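Local atomic coordinates of type VI immunity protein Atu4351 (Agrobacterium fabrum, PDB entry 6ITW), a protein that probably protects its bacterium by neutralising the cognate toxic effector of the type VI secretion system, acting as the immunity half of an effector-immunity pair. Residues D76-P81 and A218-G223. Numbering follows the deposited sequence.
Sequences DKQLNP and AVRTIG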
ATOM      1  N   ASP A  76      16.809  -5.983   0.100  1.00 50.71           N
ATOM      2  CA  ASP A  76      16.973  -5.151  -1.081  1.00 51.34           C
ATOM      3  C   ASP A  76      17.946  -4.009  -0.805  1.00 53.09           C
ATOM      4  O   ASP A  76      17.950  -3.425   0.280  1.00 52.43           O
ATOM      5  CB  ASP A  76      15.635  -4.590  -1.548  1.00 48.44           C
ATOM      6  CG  ASP A  76      15.659  -4.230  -3.013  1.00 50.46           C
ATOM      7  OD1 ASP A  76      15.424  -5.146  -3.842  1.00 50.73           O
ATOM      8  OD2 ASP A  76      15.947  -3.057  -3.339  1.00 46.34           O
ATOM      9  N   LYS A  77      18.760  -3.679  -1.808  1.00 58.61           N
ATOM     10  CA  LYS A  77      19.775  -2.640  -1.628  1.00 59.08           C
ATOM     11  C   LYS A  77      19.201  -1.246  -1.828  1.00 58.79           C
ATOM     12  O   LYS A  77      19.550  -0.315  -1.091  1.00 69.25           O
ATOM     13  CB  LYS A  77      20.938  -2.856  -2.597  1.00 59.90           C
ATOM     14  CG  LYS A  77      21.483  -4.285  -2.630  1.00 72.47           C
ATOM     15  CD  LYS A  77      22.016  -4.750  -1.265  1.00 71.51           C
ATOM     16  CE  LYS A  77      22.604  -6.159  -1.377  1.00 80.53           C
ATOM     17  NZ  LYS A  77      22.956  -6.755  -0.059  1.00 68.83           N
ATOM     18  N   GLN A  78      18.332  -1.077  -2.820  1.00 51.72           N
ATOM     19  CA  GLN A  78      17.764   0.232  -3.122  1.00 51.12           C
ATOM     20  C   GLN A  78      16.536   0.574  -2.281  1.00 53.59           C
ATOM     21  O   GLN A  78      16.408   1.710  -1.809  1.00 50.06           O
ATOM     22  CB  GLN A  78      17.402   0.294  -4.595  1.00 52.12           C
ATOM     23  CG  GLN A  78      18.550  -0.063  -5.503  1.00 55.66           C
ATOM     24  CD  GLN A  78      18.213   0.198  -6.941  1.00 58.16           C
ATOM     25  OE1 GLN A  78      17.300  -0.421  -7.501  1.00 60.11           O
ATOM     26  NE2 GLN A  78      18.928   1.135  -7.554  1.00 62.27           N
ATOM     27  N   LEU A  79      15.610  -0.371  -2.103  1.00 53.06           N
ATOM     28  CA  LEU A  79      14.413  -0.152  -1.287  1.00 46.51           C
ATOM     29  C   LEU A  79      14.607  -0.877   0.038  1.00 46.23           C
ATOM     30  O   LEU A  79      14.039  -1.940   0.298  1.00 47.16           O
ATOM     31  CB  LEU A  79      13.164  -0.633  -2.013  1.00 40.47           C
ATOM     32  CG  LEU A  79      12.898   0.094  -3.319  1.00 44.41           C
ATOM     33  CD1 LEU A  79      11.617  -0.450  -3.945  1.00 40.12           C
ATOM     34  CD2 LEU A  79      12.846   1.610  -3.071  1.00 40.73           C
ATOM     35  N   ASN A  80      15.417  -0.278   0.887  1.00 44.47           N
ATOM     36  CA  ASN A  80      15.796  -0.903   2.142  1.00 44.22           C
ATOM     37  C   ASN A  80      14.612  -0.916   3.107  1.00 45.44           C
ATOM     38  O   ASN A  80      14.085   0.154   3.441  1.00 41.46           O
ATOM     39  CB  ASN A  80      16.992  -0.133   2.704  1.00 40.74           C
ATOM     40  CG  ASN A  80      17.338  -0.509   4.124  1.00 45.98           C
ATOM     41  OD1 ASN A  80      16.980  -1.580   4.629  1.00 49.62           O
ATOM     42  ND2 ASN A  80      18.050   0.389   4.786  1.00 51.63           N
ATOM     43  N   PRO A  81      14.180  -2.081   3.595  1.00 44.25           N
ATOM     44  CA  PRO A  81      13.009  -2.107   4.497  1.00 41.95           C
ATOM     45  C   PRO A  81      13.132  -1.163   5.683  1.00 45.72           C
ATOM     46  O   PRO A  81      12.125  -0.572   6.103  1.00 43.39           O
ATOM     47  CB  PRO A  81      12.933  -3.571   4.963  1.00 39.85           C
ATOM     48  CG  PRO A  81      13.950  -4.333   4.179  1.00 41.35           C
ATOM     49  CD  PRO A  81      14.859  -3.383   3.475  1.00 40.23           C
ATOM     50  N   ALA A 218       9.630  -5.350 -16.362  1.00 52.15           N
ATOM     51  CA  ALA A 218      10.160  -5.952 -15.151  1.00 51.60           C
ATOM     52  C   ALA A 218      11.656  -5.674 -15.073  1.00 51.22           C
ATOM     53  O   ALA A 218      12.382  -5.864 -16.051  1.00 55.42           O
ATOM     54  CB  ALA A 218       9.874  -7.455 -15.134  1.00 44.19           C
ATOM     55  N   VAL A 219      12.112  -5.212 -13.917  1.00 48.57           N
ATOM     56  CA  VAL A 219      13.486  -4.769 -13.739  1.00 45.21           C
ATOM     57  C   VAL A 219      14.323  -5.814 -13.016  1.00 49.83           C
ATOM     58  O   VAL A 219      15.421  -6.144 -13.459  1.00 54.50           O
ATOM     59  CB  VAL A 219      13.518  -3.411 -12.998  1.00 48.05           C
ATOM     60  CG1 VAL A 219      14.949  -2.986 -12.695  1.00 45.31           C
ATOM     61  CG2 VAL A 219      12.802  -2.343 -13.814  1.00 45.41           C
ATOM     62  N   ARG A 220      13.833  -6.344 -11.896  1.00 49.22           N
ATOM     63  CA  ARG A 220      14.582  -7.349 -11.141  1.00 45.34           C
ATOM     64  C   ARG A 220      13.683  -7.928 -10.055  1.00 45.02           C
ATOM     65  O   ARG A 220      12.534  -7.514  -9.875  1.00 45.74           O
ATOM     66  CB  ARG A 220      15.852  -6.769 -10.509  1.00 50.62           C
ATOM     67  CG  ARG A 220      15.600  -5.599  -9.562  1.00 49.03           C
ATOM     68  CD  ARG A 220      16.874  -5.125  -8.882  1.00 46.48           C
ATOM     69  NE  ARG A 220      16.676  -3.876  -8.132  1.00 52.74           N
ATOM     70  CZ  ARG A 220      16.416  -3.808  -6.826  1.00 51.72           C
ATOM     71  NH1 ARG A 220      16.305  -4.915  -6.098  1.00 43.33           N
ATOM     72  NH2 ARG A 220      16.260  -2.625  -6.242  1.00 51.80           N
ATOM     73  N   THR A 221      14.231  -8.900  -9.335  1.00 43.14           N
ATOM     74  CA  THR A 221      13.598  -9.486  -8.166  1.00 45.55           C
ATOM     75  C   THR A 221      14.016  -8.739  -6.907  1.00 52.12           C
ATOM     76  O   THR A 221      15.205  -8.472  -6.710  1.00 53.56           O
ATOM     77  CB  THR A 221      13.988 -10.952  -8.053  1.00 47.40           C
ATOM     78  OG1 THR A 221      13.427 -11.647  -9.167  1.00 48.35           O
ATOM     79  CG2 THR A 221      13.442 -11.540  -6.765  1.00 47.34           C
ATOM     80  N   ILE A 222      13.035  -8.394  -6.063  1.00 49.60           N
ATOM     81  CA  ILE A 222      13.341  -7.702  -4.820  1.00 46.38           C
ATOM     82  C   ILE A 222      14.228  -8.602  -3.975  1.00 50.43           C
ATOM     83  O   ILE A 222      14.044  -9.829  -3.944  1.00 47.74           O
ATOM     84  CB  ILE A 222      12.056  -7.313  -4.068  1.00 47.22           C
ATOM     85  CG1 ILE A 222      11.234  -6.294  -4.866  1.00 45.90           C
ATOM     86  CG2 ILE A 222      12.379  -6.748  -2.677  1.00 46.31           C
ATOM     87  CD1 ILE A 222      11.930  -4.978  -5.083  1.00 47.90           C
ATOM     88  N   GLY A 223      15.215  -7.994  -3.302  1.00 52.62           N
ATOM     89  CA  GLY A 223      16.212  -8.714  -2.528  1.00 56.15           C
ATOM     90  C   GLY A 223      17.344  -9.307  -3.340  1.00 60.46           C
ATOM     91  O   GLY A 223      18.249  -9.923  -2.754  1.00 63.45           O
TER
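Asp76 and Arg220 meet tip to tip in a two-pronged, end-on salt bridge, which ties an Asx motif in the loop after helix 66-73, part of the GAD-like domain, to strand 218-221, an outermost strand of the mixed sheet. Carboxylate and guanidinium lie nearly coplanar, their planes 20° apart. NH2 of Arg220 gives a hydrogen bond to the syn lone pair of Asp76 OD2 at 3.0 Å, while NH1 forms the other prong with OD1, modelled so close that its exact length is doubtful. The Arg220 chain, extended from CG to NE, carries the guanidinium from the strand to the loop.

The carboxylate end is the tight part. With CG anti to its backbone N, buried Asp76 turns the group away from that nitrogen. Asp76 OD1 also accepts from Gly223 N at 2.9 Å through its anti lone pair, and Asp76 OD2 takes Leu79 N in an almost straight bond of 3.0 Å, the Asx link that holds the loop curled. Both oxygens thus have backbone as well as guanidinium donors, which probably stabilises the carboxylate as an anion. Ile222 closes in on the same group, its CG2 3.6 Å from Asp76 OD1, and also rests on Leu73 of helix 66-73 and Val114 of strand 113-116.

Toward the partly exposed Gln78 the contact is looser, and its amide plane stands 55° from the guanidinium. One bond joins them, Arg220 NH2 to Gln78 OE1 at 2.7 Å, in the carbonyl plane on a lone pair, with OE1 tilted 18° out of the guanidinium plane.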